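Local coordinates for protein exodeoxyribonuclease III (Methanosarcina mazei, PDB 5J8N) that probably works as a magnesium-dependent DNA repair nuclease that cuts the backbone at abasic sites and degrades double-stranded DNA from its 3' ends, at residues E199-S207 with R215-Y223; D32-Q43 with N66-K76. The protein carries 3 engineered substitutions. All coordinates share one frame; numbering follows the deposited sequence.

Interaction 1. Residues E199-S207 with R215-Y223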
loop_
_atom_site.group_PDB
_atom_site.type_symbol
_atom_site.label_atom_id
_atom_site.label_comp_id
_atom_site.label_asym_id
_atom_site.label_seq_id
_atom_site.Cartn_x
_atom_site.Cartn_y
_atom_site.Cartn_z
ATOM N N GLU A 199 -13.846 -10.236 -10.478
ATOM C CA GLU A 199 -13.698 -11.677 -10.274
ATOM C C GLU A 199 -12.905 -12.006 -9.008
ATOM O O GLU A 199 -12.043 -11.236 -8.534
ATOM C CB GLU A 199 -13.034 -12.306 -11.487
ATOM C CG GLU A 199 -13.831 -12.073 -12.758
ATOM C CD GLU A 199 -13.138 -12.607 -14.014
ATOM O OE1 GLU A 199 -12.025 -13.170 -13.928
ATOM O OE2 GLU A 199 -13.723 -12.473 -15.105
ATOM N N GLY A 200 -13.239 -13.155 -8.437
ATOM C CA GLY A 200 -12.464 -13.724 -7.337
ATOM C C GLY A 200 -11.190 -14.386 -7.818
ATOM O O GLY A 200 -10.848 -14.339 -9.004
ATOM N N GLY A 201 -10.470 -14.996 -6.885
ATOM C CA GLY A 201 -9.170 -15.580 -7.175
ATOM C C GLY A 201 -8.044 -14.596 -7.367
ATOM O O GLY A 201 -6.925 -14.971 -7.714
ATOM N N ASN A 202 -8.331 -13.321 -7.130
ATOM C CA ASN A 202 -7.382 -12.236 -7.301
ATOM C C ASN A 202 -6.872 -11.776 -5.946
ATOM O O ASN A 202 -7.604 -11.104 -5.183
ATOM C CB ASN A 202 -8.063 -11.086 -8.045
ATOM C CG ASN A 202 -8.213 -11.381 -9.508
ATOM O OD1 ASN A 202 -7.211 -11.614 -10.193
ATOM N ND2 ASN A 202 -9.461 -11.418 -10.006
ATOM N N TYR A 203 -5.641 -12.230 -5.620
ATOM C CA TYR A 203 -5.075 -12.010 -4.306
ATOM C C TYR A 203 -3.723 -11.351 -4.398
ATOM O O TYR A 203 -3.058 -11.376 -5.443
ATOM C CB TYR A 203 -4.951 -13.364 -3.576
ATOM C CG TYR A 203 -6.209 -14.182 -3.589
ATOM C CD1 TYR A 203 -7.430 -13.630 -3.200
ATOM C CD2 TYR A 203 -6.192 -15.517 -3.991
ATOM C CE1 TYR A 203 -8.596 -14.380 -3.234
ATOM C CE2 TYR A 203 -7.347 -16.304 -4.009
ATOM C CZ TYR A 203 -8.543 -15.720 -3.643
ATOM O OH TYR A 203 -9.697 -16.462 -3.712
ATOM N N SER A 204 -3.251 -10.822 -3.273
ATOM C CA SER A 204 -1.935 -10.164 -3.255
ATOM C C SER A 204 -1.078 -10.658 -2.116
ATOM O O SER A 204 0.014 -10.131 -1.921
ATOM C CB SER A 204 -2.078 -8.624 -3.163
ATOM O OG SER A 204 -2.665 -8.274 -1.890
ATOM N N TRP A 205 -1.545 -11.626 -1.337
ATOM C CA TRP A 205 -0.785 -12.201 -0.205
ATOM C C TRP A 205 -1.098 -13.663 -0.081
ATOM O O TRP A 205 -2.252 -14.084 -0.254
ATOM C CB TRP A 205 -1.171 -11.478 1.130
ATOM C CG TRP A 205 -0.441 -12.081 2.289
ATOM C CD1 TRP A 205 0.839 -11.753 2.741
ATOM C CD2 TRP A 205 -0.882 -13.167 3.140
ATOM N NE1 TRP A 205 1.196 -12.570 3.802
ATOM C CE2 TRP A 205 0.186 -13.470 4.058
ATOM C CE3 TRP A 205 -2.042 -13.964 3.184
ATOM C CZ2 TRP A 205 0.091 -14.451 5.023
ATOM C CZ3 TRP A 205 -2.101 -14.986 4.137
ATOM C CH2 TRP A 205 -1.043 -15.206 5.047
ATOM N N TRP A 206 -0.055 -14.431 0.232
ATOM C CA TRP A 206 -0.204 -15.853 0.504
ATOM C C TRP A 206 0.728 -16.223 1.631
ATOM O O TRP A 206 1.847 -15.674 1.712
ATOM C CB TRP A 206 0.148 -16.757 -0.706
ATOM C CG TRP A 206 -0.560 -16.374 -2.012
ATOM C CD1 TRP A 206 -1.605 -17.017 -2.565
ATOM C CD2 TRP A 206 -0.239 -15.285 -2.884
ATOM N NE1 TRP A 206 -1.996 -16.388 -3.744
ATOM C CE2 TRP A 206 -1.151 -15.325 -3.948
ATOM C CE3 TRP A 206 0.750 -14.280 -2.860
ATOM C CZ2 TRP A 206 -1.106 -14.424 -4.994
ATOM C CZ3 TRP A 206 0.781 -13.352 -3.900
ATOM C CH2 TRP A 206 -0.157 -13.452 -4.958
ATOM N N SER A 207 0.307 -17.147 2.484
ATOM C CA SER A 207 1.184 -17.680 3.516
ATOM C C SER A 207 2.435 -18.284 2.855
ATOM O O SER A 207 2.399 -18.786 1.738
ATOM C CB SER A 207 0.415 -18.747 4.297
ATOM O OG SER A 207 1.282 -19.404 5.245
ATOM N N ARG A 215 -1.052 -22.947 -4.806
ATOM C CA ARG A 215 -2.457 -23.342 -4.842
ATOM C C ARG A 215 -3.373 -22.140 -4.807
ATOM O O ARG A 215 -4.594 -22.277 -4.727
ATOM C CB ARG A 215 -2.784 -24.274 -3.675
ATOM C CG ARG A 215 -2.197 -25.664 -3.877
ATOM C CD ARG A 215 -2.458 -26.620 -2.697
ATOM N NE ARG A 215 -1.495 -26.400 -1.602
ATOM C CZ ARG A 215 -1.762 -25.762 -0.481
ATOM N NH1 ARG A 215 -2.981 -25.283 -0.282
ATOM N NH2 ARG A 215 -0.804 -25.614 0.446
ATOM N N ASN A 216 -2.800 -20.941 -4.823
ATOM C CA ASN A 216 -3.551 -19.678 -4.773
ATOM C C ASN A 216 -4.468 -19.569 -3.562
ATOM O O ASN A 216 -5.574 -19.021 -3.654
ATOM C CB ASN A 216 -4.352 -19.467 -6.072
ATOM C CG ASN A 216 -4.672 -17.972 -6.289
ATOM O OD1 ASN A 216 -3.900 -17.099 -5.867
ATOM N ND2 ASN A 216 -5.777 -17.677 -6.953
ATOM N N VAL A 217 -3.992 -20.031 -2.413
ATOM C CA VAL A 217 -4.761 -19.813 -1.191
ATOM C C VAL A 217 -4.345 -18.465 -0.663
ATOM O O VAL A 217 -3.425 -18.375 0.180
ATOM C CB VAL A 217 -4.508 -20.921 -0.164
ATOM C CG1 VAL A 217 -5.404 -20.732 1.060
ATOM C CG2 VAL A 217 -4.809 -22.286 -0.790
ATOM N N GLY A 218 -4.991 -17.409 -1.140
ATOM C CA GLY A 218 -4.519 -16.068 -0.921
ATOM C C GLY A 218 -5.550 -15.130 -0.345
ATOM O O GLY A 218 -6.742 -15.503 -0.168
ATOM N N TRP A 219 -5.064 -13.911 -0.107
ATOM C CA TRP A 219 -5.905 -12.802 0.377
ATOM C C TRP A 219 -5.554 -11.596 -0.429
ATOM O O TRP A 219 -4.366 -11.398 -0.702
ATOM C CB TRP A 219 -5.619 -12.500 1.860
ATOM C CG TRP A 219 -5.824 -13.562 2.874
ATOM C CD1 TRP A 219 -5.361 -14.854 2.864
ATOM C CD2 TRP A 219 -6.459 -13.370 4.142
ATOM N NE1 TRP A 219 -5.706 -15.490 4.040
ATOM C CE2 TRP A 219 -6.374 -14.595 4.841
ATOM C CE3 TRP A 219 -7.100 -12.267 4.746
ATOM C CZ2 TRP A 219 -6.897 -14.759 6.136
ATOM C CZ3 TRP A 219 -7.628 -12.436 6.060
ATOM C CH2 TRP A 219 -7.508 -13.672 6.722
ATOM N N ARG A 220 -6.516 -10.731 -0.747
ATOM C CA ARG A 220 -6.197 -9.422 -1.331
ATOM C C ARG A 220 -6.112 -8.407 -0.199
ATOM O O ARG A 220 -7.136 -7.956 0.338
ATOM C CB ARG A 220 -7.250 -9.021 -2.365
ATOM C CG ARG A 220 -6.745 -7.878 -3.242
ATOM C CD ARG A 220 -7.663 -7.656 -4.477
ATOM N NE ARG A 220 -9.024 -7.240 -4.064
ATOM C CZ ARG A 220 -9.497 -5.986 -4.108
ATOM N NH1 ARG A 220 -10.753 -5.728 -3.695
ATOM N NH2 ARG A 220 -8.778 -4.973 -4.604
ATOM N N LEU A 221 -4.880 -8.121 0.207
ATOM C CA LEU A 221 -4.579 -7.181 1.299
ATOM C C LEU A 221 -4.066 -5.850 0.804
ATOM O O LEU A 221 -3.989 -4.902 1.588
ATOM C CB LEU A 221 -3.507 -7.768 2.233
ATOM C CG LEU A 221 -3.869 -9.152 2.810
ATOM C CD1 LEU A 221 -2.775 -9.617 3.742
ATOM C CD2 LEU A 221 -5.201 -9.058 3.598
ATOM N N ASP A 222 -3.660 -5.806 -0.476
ATOM C CA ASP A 222 -2.982 -4.628 -1.030
ATOM C C ASP A 222 -3.877 -4.005 -2.052
ATOM O O ASP A 222 -4.458 -4.701 -2.902
ATOM C CB ASP A 222 -1.639 -5.053 -1.656
ATOM C CG ASP A 222 -0.779 -5.720 -0.634
ATOM O OD1 ASP A 222 -0.115 -4.994 0.150
ATOM O OD2 ASP A 222 -0.814 -6.966 -0.552
ATOM N N TYR A 223 -3.965 -2.666 -2.023
ATOM C CA TYR A 223 -4.953 -1.929 -2.807
ATOM C C TYR A 223 -4.363 -0.620 -3.311
ATOM O O TYR A 223 -3.392 -0.106 -2.729
ATOM C CB TYR A 223 -6.160 -1.569 -1.934
ATOM C CG TYR A 223 -6.909 -2.695 -1.267
ATOM C CD1 TYR A 223 -6.390 -3.338 -0.138
ATOM C CD2 TYR A 223 -8.194 -3.042 -1.700
ATOM C CE1 TYR A 223 -7.088 -4.351 0.506
ATOM C CE2 TYR A 223 -8.918 -4.080 -1.066
ATOM C CZ TYR A 223 -8.349 -4.683 0.060
ATOM O OH TYR A 223 -9.100 -5.645 0.707
HETATM O O HOH W 1 -2.286 -18.611 2.645
#
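W205 and W219 form the hydrogen-bonded pair of a short, irregular antiparallel hairpin between 205-206 and the start of strand 218-227, in the sheet that holds strand 218-227 and close to the active site. The backbone bond W219 N to W205 O is 2.8 Å long. Opposite W219 the chain carries an extra residue: S204 and W205 both face it. S204 N reaches W219 O at 2.9 Å, while W205 N makes a weak bond to the same oxygen, the signature of a classic beta bulge. The two indoles project to the same side and form a T-shaped pair, with the CE3-CZ3 edge of W205 aimed at the five-membered ring of W219, centroids 5.0 Å apart and planes at 85°. W205 NE1 is held by D247. On the other side, the Y203 ring is sandwiched between the carbonyl O of G218 and the backbone C of G201. A beta carbon at G218 would collide with Y203 CB and W206 NE1. The N216 amide bridges W206 and G201: OD1 accepts W206 NE1 at 2.9 Å, almost in the indole plane, and ND2 donates to G201 O at 3.0 Å. With chi1 at 66°, S204 OG sits between its backbone N and carbonyl carbon, where it donates to the anti lone pair of D222 OD2 at 2.6 Å and accepts from L221 N at 3.1 Å. That carboxylate oxygen also bonds H248 ND1, so S204 is second shell to H248, through D222. The Asp-His pair is consistent with the AP/ExoA nuclease active site, where D222 and H248 are predicted to be catalytically important.

Interaction 2. Residues D32-Q43 with N66-K76. With MG (magnesium ion), chain B.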
loop_
_atom_site.group_PDB
_atom_site.type_symbol
_atom_site.label_atom_id
_atom_site.label_comp_id
_atom_site.label_asym_id
_atom_site.label_seq_id
_atom_site.Cartn_x
_atom_site.Cartn_y
_atom_site.Cartn_z
ATOM N N ASP A 32 6.625 4.692 -13.176
ATOM C CA ASP A 32 6.870 6.078 -12.815
ATOM C C ASP A 32 6.986 6.281 -11.299
ATOM O O ASP A 32 7.711 7.157 -10.859
ATOM C CB ASP A 32 5.758 6.978 -13.350
ATOM C CG ASP A 32 5.684 6.918 -14.859
ATOM O OD1 ASP A 32 6.527 7.552 -15.506
ATOM O OD2 ASP A 32 4.831 6.207 -15.406
ATOM N N ILE A 33 6.251 5.486 -10.554
ATOM C CA ILE A 33 6.273 5.524 -9.103
ATOM C C ILE A 33 6.305 4.140 -8.588
ATOM O O ILE A 33 5.551 3.280 -9.063
ATOM C CB ILE A 33 5.038 6.285 -8.561
ATOM C CG1 ILE A 33 4.964 7.705 -9.134
ATOM C CG2 ILE A 33 5.062 6.284 -7.013
ATOM C CD1 ILE A 33 3.646 8.443 -8.734
ATOM N N VAL A 34 7.226 3.878 -7.655
ATOM C CA VAL A 34 7.329 2.547 -6.998
ATOM C C VAL A 34 7.224 2.816 -5.489
ATOM O O VAL A 34 8.078 3.518 -4.924
ATOM C CB VAL A 34 8.681 1.892 -7.315
ATOM C CG1 VAL A 34 8.830 0.539 -6.560
ATOM C CG2 VAL A 34 8.861 1.682 -8.830
ATOM N N CYS A 35 6.190 2.279 -4.901
ATOM C CA CYS A 35 5.967 2.397 -3.448
ATOM C C CYS A 35 6.271 1.065 -2.801
ATOM O O CYS A 35 5.765 0.023 -3.267
ATOM C CB CYS A 35 4.523 2.808 -3.114
ATOM S SG CYS A 35 4.152 4.499 -3.631
ATOM N N VAL A 36 7.013 1.072 -1.698
ATOM C CA VAL A 36 7.298 -0.150 -0.932
ATOM C C VAL A 36 6.786 0.039 0.484
ATOM O O VAL A 36 6.855 1.149 1.084
ATOM C CB VAL A 36 8.788 -0.534 -0.961
ATOM C CG1 VAL A 36 9.195 -0.972 -2.386
ATOM C CG2 VAL A 36 9.696 0.554 -0.414
ATOM N N GLN A 37 6.256 -1.044 1.039
ATOM C CA GLN A 37 5.862 -1.093 2.460
ATOM C C GLN A 37 6.606 -2.184 3.181
ATOM O O GLN A 37 7.018 -3.219 2.635
ATOM C CB GLN A 37 4.358 -1.290 2.642
ATOM C CG GLN A 37 3.553 -0.224 1.896
ATOM C CD GLN A 37 3.243 -0.649 0.481
ATOM O OE1 GLN A 37 3.050 -1.841 0.214
ATOM N NE2 GLN A 37 3.167 0.304 -0.435
ATOM N N GLU A 38 6.739 -1.944 4.479
ATOM C CA GLU A 38 7.420 -2.838 5.406
ATOM C C GLU A 38 8.873 -3.044 4.976
ATOM O O GLU A 38 9.360 -4.143 4.730
ATOM C CB GLU A 38 6.714 -4.183 5.629
ATOM C CG GLU A 38 7.234 -4.802 6.939
ATOM C CD GLU A 38 6.659 -6.105 7.277
ATOM O OE1 GLU A 38 6.129 -6.805 6.396
ATOM O OE2 GLU A 38 6.814 -6.510 8.447
ATOM N N THR A 39 9.609 -1.943 5.004
ATOM C CA THR A 39 11.009 -1.965 4.631
ATOM C C THR A 39 11.836 -2.635 5.701
ATOM O O THR A 39 12.913 -3.186 5.442
ATOM C CB THR A 39 11.573 -0.547 4.402
ATOM O OG1 THR A 39 11.504 0.161 5.662
ATOM C CG2 THR A 39 10.750 0.175 3.320
ATOM N N LYS A 40 11.408 -2.531 6.958
ATOM C CA LYS A 40 12.134 -2.997 8.142
ATOM C C LYS A 40 13.499 -2.291 8.295
ATOM O O LYS A 40 14.394 -2.797 8.996
ATOM C CB LYS A 40 12.331 -4.543 8.132
ATOM C CG LYS A 40 11.024 -5.322 8.077
ATOM C CD LYS A 40 11.304 -6.842 8.157
ATOM C CE LYS A 40 10.018 -7.582 8.019
ATOM N NZ LYS A 40 10.209 -9.103 8.062
ATOM N N VAL A 41 13.633 -1.110 7.684
ATOM C CA VAL A 41 14.868 -0.326 7.724
ATOM C C VAL A 41 14.899 0.487 9.004
ATOM O O VAL A 41 13.936 1.253 9.268
ATOM C CB VAL A 41 14.922 0.636 6.512
ATOM C CG1 VAL A 41 15.980 1.704 6.726
ATOM C CG2 VAL A 41 15.152 -0.171 5.204
ATOM N N SER A 42 16.006 0.345 9.731
ATOM C CA SER A 42 16.226 1.011 11.000
ATOM C C SER A 42 16.938 2.320 10.787
ATOM O O SER A 42 17.933 2.369 10.060
ATOM C CB SER A 42 17.104 0.167 11.960
ATOM O OG SER A 42 16.644 -1.161 12.146
ATOM N N GLN A 43 16.488 3.359 11.482
ATOM C CA GLN A 43 17.280 4.600 11.587
ATOM C C GLN A 43 17.782 5.135 10.235
ATOM O O GLN A 43 18.936 5.567 10.122
ATOM C CB GLN A 43 18.484 4.385 12.519
ATOM C CG GLN A 43 18.087 4.132 13.968
ATOM C CD GLN A 43 19.280 3.975 14.905
ATOM O OE1 GLN A 43 20.086 4.904 15.081
ATOM N NE2 GLN A 43 19.413 2.785 15.492
ATOM N N ASN A 66 13.548 -0.491 15.703
ATOM C CA ASN A 66 14.424 -0.995 14.655
ATOM C C ASN A 66 13.904 -2.313 14.075
ATOM O O ASN A 66 13.307 -3.116 14.805
ATOM C CB ASN A 66 15.813 -1.222 15.208
ATOM C CG ASN A 66 16.375 0.030 15.816
ATOM O OD1 ASN A 66 16.276 1.101 15.211
ATOM N ND2 ASN A 66 16.938 -0.079 17.023
ATOM N N GLY A 67 14.066 -2.511 12.774
ATOM C CA GLY A 67 13.620 -3.708 12.082
ATOM C C GLY A 67 12.112 -3.869 11.937
ATOM O O GLY A 67 11.556 -4.998 11.894
ATOM N N TYR A 68 11.396 -2.750 11.868
ATOM C CA TYR A 68 9.960 -2.777 11.965
ATOM C C TYR A 68 9.344 -1.808 11.009
ATOM O O TYR A 68 9.795 -0.677 10.945
ATOM C CB TYR A 68 9.597 -2.370 13.405
ATOM C CG TYR A 68 8.127 -2.407 13.744
ATOM C CD1 TYR A 68 7.468 -3.626 13.847
ATOM C CD2 TYR A 68 7.414 -1.238 13.959
ATOM C CE1 TYR A 68 6.105 -3.689 14.123
ATOM C CE2 TYR A 68 6.083 -1.303 14.278
ATOM C CZ TYR A 68 5.450 -2.510 14.385
ATOM O OH TYR A 68 4.113 -2.544 14.731
ATOM N N SER A 69 8.266 -2.201 10.354
ATOM C CA SER A 69 7.452 -1.283 9.578
ATOM C C SER A 69 8.331 -0.527 8.566
ATOM O O SER A 69 9.252 -1.119 7.999
ATOM C CB SER A 69 6.693 -0.384 10.570
ATOM O OG SER A 69 5.800 0.489 9.866
ATOM N N GLY A 70 8.077 0.748 8.306
ATOM C CA GLY A 70 8.838 1.554 7.344
ATOM C C GLY A 70 8.231 1.497 5.965
ATOM O O GLY A 70 7.758 0.445 5.486
ATOM N N VAL A 71 8.200 2.652 5.297
ATOM C CA VAL A 71 7.703 2.724 3.909
ATOM C C VAL A 71 8.586 3.645 3.078
ATOM O O VAL A 71 9.297 4.489 3.637
ATOM C CB VAL A 71 6.234 3.214 3.801
ATOM C CG1 VAL A 71 5.277 2.326 4.558
ATOM C CG2 VAL A 71 6.070 4.668 4.251
ATOM N N GLY A 72 8.572 3.464 1.751
ATOM C CA GLY A 72 9.356 4.356 0.895
ATOM C C GLY A 72 8.669 4.505 -0.453
ATOM O O GLY A 72 7.897 3.633 -0.892
ATOM N N THR A 73 8.968 5.621 -1.091
ATOM C CA THR A 73 8.428 5.957 -2.409
ATOM C C THR A 73 9.560 6.406 -3.289
ATOM O O THR A 73 10.334 7.281 -2.962
ATOM C CB THR A 73 7.397 7.084 -2.289
ATOM O OG1 THR A 73 6.296 6.580 -1.548
ATOM C CG2 THR A 73 6.904 7.576 -3.662
ATOM N N PHE A 74 9.631 5.771 -4.456
ATOM C CA PHE A 74 10.501 6.178 -5.566
ATOM C C PHE A 74 9.683 6.808 -6.667
ATOM O O PHE A 74 8.631 6.278 -7.015
ATOM C CB PHE A 74 11.205 4.953 -6.173
ATOM C CG PHE A 74 12.063 4.189 -5.221
ATOM C CD1 PHE A 74 11.493 3.231 -4.355
ATOM C CD2 PHE A 74 13.428 4.384 -5.220
ATOM C CE1 PHE A 74 12.314 2.483 -3.490
ATOM C CE2 PHE A 74 14.258 3.667 -4.352
ATOM C CZ PHE A 74 13.670 2.709 -3.500
ATOM N N SER A 75 10.161 7.897 -7.263
ATOM C CA SER A 75 9.426 8.464 -8.396
ATOM C C SER A 75 10.383 9.096 -9.354
ATOM O O SER A 75 11.389 9.731 -9.001
ATOM C CB SER A 75 8.315 9.469 -7.957
ATOM O OG SER A 75 8.839 10.499 -7.176
ATOM N N LYS A 76 10.018 9.001 -10.632
ATOM C CA LYS A 76 10.815 9.652 -11.661
ATOM C C LYS A 76 10.742 11.181 -11.557
ATOM O O LYS A 76 11.737 11.855 -11.829
ATOM C CB LYS A 76 10.363 9.206 -13.078
ATOM C CG LYS A 76 10.606 7.719 -13.309
ATOM C CD LYS A 76 10.336 7.335 -14.781
ATOM C CE LYS A 76 10.534 5.843 -15.002
ATOM N NZ LYS A 76 10.482 5.551 -16.481
HETATM MG MG MG B . 5.291 -8.678 6.465
HETATM O O HOH W 2 7.983 6.456 -17.476
HETATM O O HOH W 3 7.273 -4.943 10.531
HETATM O O HOH W 4 5.733 -8.853 8.477
HETATM O O HOH W 5 11.208 1.268 9.549
HETATM O O HOH W 6 14.581 2.551 13.419
HETATM O O HOH W 7 4.336 -10.446 6.525
HETATM O O HOH W 8 4.894 -8.648 4.414
HETATM O O HOH W 9 3.482 -7.597 6.876
#
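E38 and S69 meet where the two chains leave their sheet, and a water joins E38 OE2 to S69 N. The other carboxylate oxygen, E38 OE1, binds the magnesium ion at 2.1 Å; N12 and four waters complete its six ligands, and one of those waters also donates to E38 OE2. With CG anti to the backbone N (chi1 -161°) and an extended chain, the glutamate reaches out to the metal. Behind it the backbone is clamped: T39 N bonds G70 O at 3.1 Å, and K40 N meets S69 O at 2.8 Å. T39 OG1 accepts V41 N in an ST turn, while its CG2 lies 4.0 Å from V71 CA. Replacing T39 by an alanine would probably strip V41 N of its acceptor, open a gap beside V71 and let the turn after E38 shift. Farther out, V34 pairs with F74 and V36 with G72 through backbone bonds; F74 N to V34 O measures 2.8 Å. The F74 ring turns its edge to V34 O and packs on F60 and L26. This is an antiparallel strand pair of a DNase I-like sheet, presenting the metal-binding glutamate just beyond a strand end.

Overall arrangement
The two contacts follow one another along the chain and belong to different sheets, interaction 2 to the one that holds strands 33-37 and 71-75 and interaction 1 to the one that holds strand 218-227, as in the two-layered core of DNase I-like enzymes. Their centres are 22 Å apart, yet D222 OD1 and Q37 OE1, their closest atoms, are 4.5 Å apart without touching, each 9 to 10 Å from the magnesium ion. Interaction 2 supplies E38 as a ligand of that ion, its side chain within about 3 Å, nearest atoms, of that of Y111, a predicted active-site residue. From interaction 1, the W205 side chain has its nearest atom about 6 Å from the ion. Together they probably border one catalytic cleft.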